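Local coordinates for putative transcription protein (Pseudomonas aeruginosa PAO1, PDB 4GCV), which is a putative oxidative-stress-sensing transcriptional regulator of the HxlR family that probably binds DNA through a winged helix-turn-helix domain, at the interface of chains A and B. Numbering follows the deposited sequence. Chains: chain A/B, Putative transcription protein.

Three patches of one two-fold interface join chains A and B, and each has a twin with the chains exchanged. The C-alpha centres of contact 1 and contact 2 are about 16 Å apart, those of contacts 1 and 3 about 14 Å, and those of contacts 2 and 3 about 19 Å. Helix 90-101 of chain A serves both contact 1, through A:Met94 and A:Val97, and contact 2, through A:Val92. Contact 3 uses strand 122-129 of both chains. Helix packing, interchain strand pairing and the packing of each chain's C-terminal part on its partner tie the copies into a dimer, probably the functional form, as in other HxlR proteins.

Contact 1: the interface of chains A and B. Residues chain A 94, 97, 111-113; chain B 141-142, 156.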
HETATM    1  N   MSE A  94      -2.712  -0.054   6.896  1.00 36.12           N
HETATM    2  CA  MSE A  94      -1.831  -0.492   7.971  1.00 37.46           C
HETATM    3  C   MSE A  94      -0.424  -0.819   7.479  1.00 36.28           C
HETATM    4  O   MSE A  94       0.567  -0.517   8.168  1.00 36.31           O
HETATM    5  CB  MSE A  94      -2.424  -1.677   8.683  1.00 39.08           C
HETATM    6  CG  MSE A  94      -3.667  -1.311   9.410  1.00 45.27           C
HETATM    7 SE   MSE A  94      -4.460  -2.806  10.352  1.00 60.51          SE
HETATM    8  CE  MSE A  94      -5.272  -1.752  11.739  1.00 59.24           C
ATOM      9  N   VAL A  97       1.357   2.525   7.116  1.00 30.81           N
ATOM     10  CA  VAL A  97       1.838   2.970   8.372  1.00 32.34           C
ATOM     11  C   VAL A  97       3.029   2.210   8.939  1.00 34.09           C
ATOM     12  O   VAL A  97       3.953   2.863   9.413  1.00 36.32           O
ATOM     13  CB  VAL A  97       0.771   3.425   9.425  1.00 34.41           C
ATOM     14  CG1 VAL A  97      -0.638   3.216   9.025  1.00 33.42           C
ATOM     15  CG2 VAL A  97       1.088   2.979  10.834  1.00 32.60           C
ATOM     16  N   VAL A 111       2.349   8.168  14.747  1.00 43.39           N
ATOM     17  CA  VAL A 111       1.290   7.273  14.292  1.00 42.98           C
ATOM     18  C   VAL A 111       1.758   5.842  14.538  1.00 44.31           C
ATOM     19  O   VAL A 111       2.857   5.455  14.149  1.00 44.74           O
ATOM     20  CB  VAL A 111       1.037   7.374  12.779  1.00 40.78           C
ATOM     21  CG1 VAL A 111      -0.233   6.562  12.356  1.00 37.54           C
ATOM     22  CG2 VAL A 111       0.936   8.795  12.359  1.00 41.66           C
ATOM     23  N   GLN A 112       0.912   5.043  15.156  1.00 45.31           N
ATOM     24  CA  GLN A 112       1.328   3.729  15.605  1.00 46.02           C
ATOM     25  C   GLN A 112       0.300   2.729  15.210  1.00 44.94           C
ATOM     26  O   GLN A 112      -0.895   3.004  15.241  1.00 45.75           O
ATOM     27  CB  GLN A 112       1.411   3.706  17.117  1.00 48.25           C
ATOM     28  CG  GLN A 112       2.778   3.792  17.686  1.00 50.30           C
ATOM     29  CD  GLN A 112       2.748   3.763  19.197  1.00 54.20           C
ATOM     30  OE1 GLN A 112       1.670   3.801  19.812  1.00 54.17           O
ATOM     31  NE2 GLN A 112       3.919   3.675  19.807  1.00 55.93           N
ATOM     32  N   LEU A 113       0.769   1.547  14.873  1.00 44.38           N
ATOM     33  CA  LEU A 113      -0.090   0.434  14.628  1.00 43.58           C
ATOM     34  C   LEU A 113      -0.071  -0.444  15.873  1.00 45.34           C
ATOM     35  O   LEU A 113       0.992  -0.950  16.261  1.00 47.25           O
ATOM     36  CB  LEU A 113       0.413  -0.279  13.383  1.00 42.00           C
ATOM     37  CG  LEU A 113      -0.445  -1.451  13.006  1.00 45.07           C
ATOM     38  CD1 LEU A 113      -1.912  -0.972  12.851  1.00 46.84           C
ATOM     39  CD2 LEU A 113       0.062  -2.161  11.741  1.00 45.06           C
TER
ATOM     40  N   THR B 141      -5.344  -1.553  15.374  1.00 50.01           N
ATOM     41  CA  THR B 141      -5.797  -0.211  15.045  1.00 49.38           C
ATOM     42  C   THR B 141      -4.643   0.783  14.824  1.00 48.18           C
ATOM     43  O   THR B 141      -3.543   0.600  15.347  1.00 49.00           O
ATOM     44  CB  THR B 141      -6.838   0.332  16.127  1.00 51.60           C
ATOM     45  OG1 THR B 141      -7.359   1.598  15.730  1.00 52.39           O
ATOM     46  CG2 THR B 141      -6.212   0.498  17.485  1.00 52.23           C
ATOM     47  N   VAL B 142      -4.921   1.835  14.050  1.00 46.37           N
ATOM     48  CA  VAL B 142      -4.019   2.943  13.869  1.00 45.02           C
ATOM     49  C   VAL B 142      -4.363   4.005  14.913  1.00 46.99           C
ATOM     50  O   VAL B 142      -5.525   4.364  15.074  1.00 48.01           O
ATOM     51  CB  VAL B 142      -4.145   3.476  12.418  1.00 44.32           C
ATOM     52  CG1 VAL B 142      -3.547   4.866  12.246  1.00 42.87           C
ATOM     53  CG2 VAL B 142      -3.519   2.490  11.449  1.00 40.64           C
ATOM     54  N   LEU B 156      -6.515  11.708  14.541  1.00 46.90           N
ATOM     55  CA  LEU B 156      -6.610  10.290  14.877  1.00 48.21           C
ATOM     56  C   LEU B 156      -7.588   9.999  16.016  1.00 48.84           C
ATOM     57  O   LEU B 156      -8.471  10.841  16.302  1.00 50.97           O
ATOM     58  CB  LEU B 156      -5.218   9.738  15.208  1.00 48.08           C
ATOM     59  CG  LEU B 156      -4.212   9.748  14.051  1.00 48.01           C
ATOM     60  CD1 LEU B 156      -2.839   9.182  14.494  1.00 47.68           C
ATOM     61  CD2 LEU B 156      -4.762   9.018  12.804  1.00 44.37           C
TER
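Strand pairing between subunits, backed by a helix and lined here by apolar side chains, makes this an interface that fastens the C-terminal part of one HxlR-family subunit to the other. Strand 140-144 of chain B runs antiparallel to strand 111-115 of chain A, with A:Leu113 and B:Val142 forming a beta bridge. B:Val142 is the main side chain from its chain, and its two methyls divide the work. CG1, turned anti to the backbone N (chi1 164°), meets CG1 of A:Val111 at 3.7 Å. The other branch, CG2, points to helix 90-101, where it lies 3.8 Å from CG1 of A:Val97, and it also has CD1 of A:Leu113 at 4.1 Å. The valine thus lies between the strand and the helix of the partner, crossing both A:Val97 and A:Val111 at a slant. The CD1 methyl of A:Leu113 rests against the chain B backbone, 3.4 Å from the carbonyl O of B:Thr141. From the helix, the selenomethionine A:Met94 leaves with CG beside its backbone N (chi1 -67°) and stays extended through the selenium, which carries the terminal CE to the main chain of B:Thr141, 3.7 Å from CA. Farther along, B:Leu156 approaches more loosely, its CD1 4.3 Å from CG1 of A:Val111; it lies just beyond helix 150-155.

Contact 2: the interface of chains A and B. Residues chain A 65, 85, 88-89, 92; chain B 20, 96, 99.
A tryptophan packed against the partner's helices and a loop leucine gives this subunit interface an aromatic core that joins the two HxlR-family copies. B:Trp99 enters with CG anti to its backbone N (chi1 175°), and its indole N-H donates a nearly straight hydrogen bond to the backbone carbonyl of A:Lys85, NE1 to O 3.0 Å. The acceptor is almost in the indole plane, whereas the donor is tilted 22° from the carbonyl plane. This bond and the packing around it would together hold the ring's orientation: A:Phe89 turns its edge against one indole face, planes about 80° apart, with CD1 3.4 Å from NE1. Beyond the indole rim, CD1 of A:Leu65 approaches CZ2 at 3.8 Å, and its other methyl, CD2, covers a face of A:Phe89 and meets CG2 of B:Val20. A:Val92 splits its contacts: CG1 lies over the ring face of B:Phe96, 4.0 Å from its centroid, and CG2 packs on CB of B:Trp99. A water above the indole's opposite face links the carboxylate OD2 of A:Asp88 (3.0 Å) with the carbonyl O of B:Trp99 (2.9 Å). In the fold, the site brings B:Phe96 and B:Trp99 of helix 84-101 against chain A helices 84-88 and 90-101, beside the loop residue A:Leu65 that follows helix 50-62.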
ATOM      1  N   LEU A  65     -12.901   2.706  -3.838  1.00 43.11           N
ATOM      2  CA  LEU A  65     -12.741   2.527  -2.410  1.00 41.88           C
ATOM      3  C   LEU A  65     -13.828   3.207  -1.603  1.00 43.16           C
ATOM      4  O   LEU A  65     -14.139   2.777  -0.484  1.00 42.95           O
ATOM      5  CB  LEU A  65     -11.391   3.070  -1.990  1.00 40.44           C
ATOM      6  CG  LEU A  65     -10.172   2.149  -1.884  1.00 40.64           C
ATOM      7  CD1 LEU A  65     -10.201   0.960  -2.797  1.00 40.54           C
ATOM      8  CD2 LEU A  65      -8.888   2.947  -2.053  1.00 41.40           C
ATOM      9  N   LYS A  85     -14.347  -3.183  -1.252  1.00 43.16           N
ATOM     10  CA  LYS A  85     -12.946  -2.901  -1.554  1.00 42.14           C
ATOM     11  C   LYS A  85     -12.297  -1.931  -0.550  1.00 40.14           C
ATOM     12  O   LYS A  85     -11.149  -2.127  -0.140  1.00 37.99           O
ATOM     13  CB  LYS A  85     -12.828  -2.343  -2.963  1.00 43.12           C
ATOM     14  CG  LYS A  85     -12.662  -3.374  -4.038  1.00 46.54           C
ATOM     15  CD  LYS A  85     -12.370  -2.667  -5.378  1.00 51.49           C
ATOM     16  CE  LYS A  85     -11.722  -3.604  -6.423  1.00 52.71           C
ATOM     17  NZ  LYS A  85     -11.657  -2.975  -7.804  1.00 53.11           N
ATOM     18  N   ASP A  88     -11.751  -3.738   2.805  1.00 42.38           N
ATOM     19  CA  ASP A  88     -10.597  -4.591   2.609  1.00 40.85           C
ATOM     20  C   ASP A  88      -9.288  -3.805   2.563  1.00 40.36           C
ATOM     21  O   ASP A  88      -8.181  -4.381   2.741  1.00 39.50           O
ATOM     22  CB  ASP A  88     -10.726  -5.285   1.250  1.00 41.15           C
ATOM     23  CG  ASP A  88     -11.881  -6.302   1.195  1.00 45.57           C
ATOM     24  OD1 ASP A  88     -12.461  -6.650   2.261  1.00 45.99           O
ATOM     25  OD2 ASP A  88     -12.211  -6.728   0.056  1.00 49.18           O
ATOM     26  N   PHE A  89      -9.385  -2.507   2.256  1.00 39.41           N
ATOM     27  CA  PHE A  89      -8.186  -1.706   2.104  1.00 38.44           C
ATOM     28  C   PHE A  89      -7.427  -1.530   3.411  1.00 39.54           C
ATOM     29  O   PHE A  89      -6.232  -1.181   3.341  1.00 39.90           O
ATOM     30  CB  PHE A  89      -8.496  -0.352   1.452  1.00 38.09           C
ATOM     31  CG  PHE A  89      -7.386   0.197   0.631  1.00 34.76           C
ATOM     32  CD1 PHE A  89      -6.893  -0.526  -0.453  1.00 35.01           C
ATOM     33  CD2 PHE A  89      -6.838   1.442   0.912  1.00 33.21           C
ATOM     34  CE1 PHE A  89      -5.877  -0.014  -1.244  1.00 35.02           C
ATOM     35  CE2 PHE A  89      -5.824   1.973   0.113  1.00 31.71           C
ATOM     36  CZ  PHE A  89      -5.328   1.249  -0.938  1.00 31.95           C
ATOM     37  N   VAL A  92      -3.805  -2.465   3.536  1.00 35.57           N
ATOM     38  CA  VAL A  92      -2.924  -1.587   2.817  1.00 34.30           C
ATOM     39  C   VAL A  92      -2.646  -0.343   3.682  1.00 34.94           C
ATOM     40  O   VAL A  92      -1.513   0.076   3.785  1.00 35.06           O
ATOM     41  CB  VAL A  92      -3.555  -1.207   1.445  1.00 34.80           C
ATOM     42  CG1 VAL A  92      -2.834  -0.025   0.798  1.00 32.92           C
ATOM     43  CG2 VAL A  92      -3.665  -2.431   0.521  1.00 33.05           C
TER
ATOM     44  N   VAL B  20      -6.538   1.673  -8.690  1.00 43.68           N
ATOM     45  CA  VAL B  20      -6.103   2.247  -7.447  1.00 42.58           C
ATOM     46  C   VAL B  20      -4.728   2.892  -7.687  1.00 41.74           C
ATOM     47  O   VAL B  20      -4.138   3.479  -6.787  1.00 42.45           O
ATOM     48  CB  VAL B  20      -6.162   1.136  -6.351  1.00 43.03           C
ATOM     49  CG1 VAL B  20      -4.841   0.375  -6.214  1.00 38.28           C
ATOM     50  CG2 VAL B  20      -6.695   1.670  -5.020  1.00 44.32           C
ATOM     51  N   PHE B  96      -0.748  -4.800  -1.308  1.00 30.18           N
ATOM     52  CA  PHE B  96      -1.670  -4.462  -2.390  1.00 29.43           C
ATOM     53  C   PHE B  96      -2.109  -5.743  -3.062  1.00 30.41           C
ATOM     54  O   PHE B  96      -3.259  -5.842  -3.481  1.00 29.95           O
ATOM     55  CB  PHE B  96      -1.046  -3.547  -3.454  1.00 29.69           C
ATOM     56  CG  PHE B  96      -1.224  -2.058  -3.165  1.00 29.93           C
ATOM     57  CD1 PHE B  96      -2.413  -1.419  -3.462  1.00 28.67           C
ATOM     58  CD2 PHE B  96      -0.200  -1.317  -2.555  1.00 30.58           C
ATOM     59  CE1 PHE B  96      -2.579  -0.048  -3.180  1.00 33.70           C
ATOM     60  CE2 PHE B  96      -0.388   0.042  -2.264  1.00 32.86           C
ATOM     61  CZ  PHE B  96      -1.557   0.665  -2.589  1.00 32.06           C
ATOM     62  N   TRP B  99      -4.664  -7.536  -0.847  1.00 30.96           N
ATOM     63  CA  TRP B  99      -5.864  -6.746  -1.081  1.00 31.82           C
ATOM     64  C   TRP B  99      -6.599  -7.084  -2.394  1.00 32.47           C
ATOM     65  O   TRP B  99      -7.799  -7.315  -2.359  1.00 34.36           O
ATOM     66  CB  TRP B  99      -5.542  -5.265  -1.080  1.00 30.35           C
ATOM     67  CG  TRP B  99      -6.711  -4.440  -1.426  1.00 28.60           C
ATOM     68  CD1 TRP B  99      -7.771  -4.127  -0.615  1.00 30.91           C
ATOM     69  CD2 TRP B  99      -6.965  -3.822  -2.686  1.00 30.61           C
ATOM     70  NE1 TRP B  99      -8.675  -3.335  -1.312  1.00 35.50           N
ATOM     71  CE2 TRP B  99      -8.191  -3.135  -2.583  1.00 32.61           C
ATOM     72  CE3 TRP B  99      -6.249  -3.752  -3.899  1.00 34.08           C
ATOM     73  CZ2 TRP B  99      -8.726  -2.394  -3.643  1.00 33.97           C
ATOM     74  CZ3 TRP B  99      -6.799  -3.021  -4.949  1.00 34.38           C
ATOM     75  CH2 TRP B  99      -8.023  -2.357  -4.808  1.00 31.85           C
TER
HETATM   76  O   HOH W   1     -10.549  -6.383  -2.374  1.00 39.82           O

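Contact 3: the interface of chains A and B. Residues chain A 123-126; chain B 126-128, 134.
A:Met126 and B:Met126, both selenomethionines, sit opposite each other, backbone to backbone, in an antiparallel beta bridge where strand 122-129 of one HxlR-family subunit pairs with its copy. Their backbones exchange two hydrogen bonds: A:Met126 N donates to B:Met126 O at 2.8 Å, and B:Met126 N returns one to A:Met126 O at 2.9 Å. The second donor stands 42° out of its carbonyl plane. Farther along, B:Ala128 N donates to the carbonyl O of A:Ser124 at 2.9 Å, and A:Arg123 N reaches B:Ala128 O at 2.7 Å, approaching nearly along the C=O axis. This backbone ladder is the close part of the contact and would hold the two strands in register largely independently of side-chain identity. Packing beside it is looser. The A:Met126 chain leaves with CG beside its backbone N (chi1 -50°) and then bends at chi2 and chi3; its CG methylene meets the CB methyl of B:Ala128 at 3.7 Å and the hydroxyl OG1 of B:Thr134 at 4.0 Å, crossing the threonine obliquely. The hydroxyl OG of A:Ser124 comes no nearer than 4.0 Å to CB of B:Ala128. A:Phe125 turns its ring edge toward the carbonyl O of B:Met126, which lies in the ring plane. On the less engaged side, A:Arg123 meets the partner through its backbone N and its CB, which lies near B:Ala128 O, and hides little surface.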
ATOM      1  N   ARG A 123       4.937  -5.252  15.917  1.00 46.90           N
ATOM      2  CA  ARG A 123       6.346  -5.204  15.578  1.00 48.49           C
ATOM      3  C   ARG A 123       6.550  -5.427  14.078  1.00 45.76           C
ATOM      4  O   ARG A 123       7.365  -4.774  13.461  1.00 45.47           O
ATOM      5  CB  ARG A 123       7.117  -6.230  16.404  1.00 51.57           C
ATOM      6  CG  ARG A 123       8.345  -5.649  17.156  1.00 58.70           C
ATOM      7  CD  ARG A 123       9.432  -6.756  17.395  1.00 69.64           C
ATOM      8  NE  ARG A 123       9.688  -7.558  16.178  1.00 74.32           N
ATOM      9  CZ  ARG A 123      10.534  -7.223  15.191  1.00 76.07           C
ATOM     10  NH1 ARG A 123      11.252  -6.097  15.263  1.00 78.72           N
ATOM     11  NH2 ARG A 123      10.678  -8.019  14.131  1.00 73.21           N
ATOM     12  N   SER A 124       5.804  -6.358  13.499  1.00 44.45           N
ATOM     13  CA  SER A 124       5.886  -6.650  12.068  1.00 42.80           C
ATOM     14  C   SER A 124       4.655  -7.428  11.588  1.00 40.95           C
ATOM     15  O   SER A 124       3.775  -7.771  12.372  1.00 41.24           O
ATOM     16  CB  SER A 124       7.183  -7.412  11.726  1.00 43.71           C
ATOM     17  OG  SER A 124       7.270  -8.596  12.482  1.00 45.54           O
ATOM     18  N   PHE A 125       4.590  -7.662  10.289  1.00 39.42           N
ATOM     19  CA  PHE A 125       3.565  -8.500   9.715  1.00 39.00           C
ATOM     20  C   PHE A 125       4.114  -9.896   9.505  1.00 39.22           C
ATOM     21  O   PHE A 125       5.273 -10.060   9.226  1.00 39.35           O
ATOM     22  CB  PHE A 125       3.090  -7.931   8.385  1.00 37.07           C
ATOM     23  CG  PHE A 125       2.490  -6.560   8.503  1.00 40.35           C
ATOM     24  CD1 PHE A 125       1.485  -6.308   9.424  1.00 42.88           C
ATOM     25  CD2 PHE A 125       2.933  -5.523   7.698  1.00 40.00           C
ATOM     26  CE1 PHE A 125       0.949  -5.061   9.551  1.00 43.18           C
ATOM     27  CE2 PHE A 125       2.407  -4.285   7.815  1.00 42.34           C
ATOM     28  CZ  PHE A 125       1.391  -4.050   8.747  1.00 42.37           C
HETATM   29  N   MSE A 126       3.257 -10.897   9.607  1.00 39.72           N
HETATM   30  CA  MSE A 126       3.609 -12.272   9.298  1.00 40.23           C
HETATM   31  C   MSE A 126       2.643 -12.757   8.213  1.00 37.96           C
HETATM   32  O   MSE A 126       1.696 -12.073   7.862  1.00 38.19           O
HETATM   33  CB  MSE A 126       3.469 -13.132  10.534  1.00 43.10           C
HETATM   34  CG  MSE A 126       4.136 -12.600  11.762  1.00 49.98           C
HETATM   35 SE   MSE A 126       6.007 -13.137  11.836  1.00 70.40          SE
HETATM   36  CE  MSE A 126       6.932 -11.698  10.924  1.00 60.87           C
TER
HETATM   37  N   MSE B 126      -0.779 -11.264   9.110  1.00 46.50           N
HETATM   38  CA  MSE B 126      -1.061 -11.277  10.552  1.00 48.10           C
HETATM   39  C   MSE B 126      -0.154 -10.246  11.244  1.00 46.77           C
HETATM   40  O   MSE B 126       0.893  -9.910  10.721  1.00 45.57           O
HETATM   41  CB  MSE B 126      -0.819 -12.677  11.131  1.00 50.90           C
HETATM   42  CG  MSE B 126      -1.694 -13.817  10.546  1.00 56.23           C
HETATM   43 SE   MSE B 126      -3.514 -13.870  11.323  1.00 70.67          SE
HETATM   44  CE  MSE B 126      -4.471 -12.906   9.973  1.00 63.69           C
ATOM     45  N   ALA B 127      -0.558  -9.746  12.405  1.00 46.66           N
ATOM     46  CA  ALA B 127       0.280  -8.837  13.177  1.00 46.17           C
ATOM     47  C   ALA B 127       1.053  -9.521  14.309  1.00 48.11           C
ATOM     48  O   ALA B 127       0.459 -10.192  15.170  1.00 49.30           O
ATOM     49  CB  ALA B 127      -0.555  -7.694  13.733  1.00 46.34           C
ATOM     50  N   ALA B 128       2.382  -9.351  14.304  1.00 47.90           N
ATOM     51  CA  ALA B 128       3.237  -9.931  15.346  1.00 49.73           C
ATOM     52  C   ALA B 128       3.527  -8.890  16.387  1.00 50.74           C
ATOM     53  O   ALA B 128       4.133  -7.875  16.090  1.00 49.95           O
ATOM     54  CB  ALA B 128       4.533 -10.425  14.761  1.00 49.40           C
ATOM     55  N   THR B 134       0.639 -13.569  17.713  1.00 64.21           N
ATOM     56  CA  THR B 134       0.179 -13.096  16.438  1.00 61.84           C
ATOM     57  C   THR B 134      -1.331 -12.899  16.479  1.00 61.43           C
ATOM     58  O   THR B 134      -2.056 -13.809  16.873  1.00 64.58           O
ATOM     59  CB  THR B 134       0.563 -14.084  15.331  1.00 61.15           C
ATOM     60  OG1 THR B 134       1.839 -13.711  14.807  1.00 60.16           O
ATOM     61  CG2 THR B 134      -0.445 -14.047  14.188  1.00 60.83           C
TER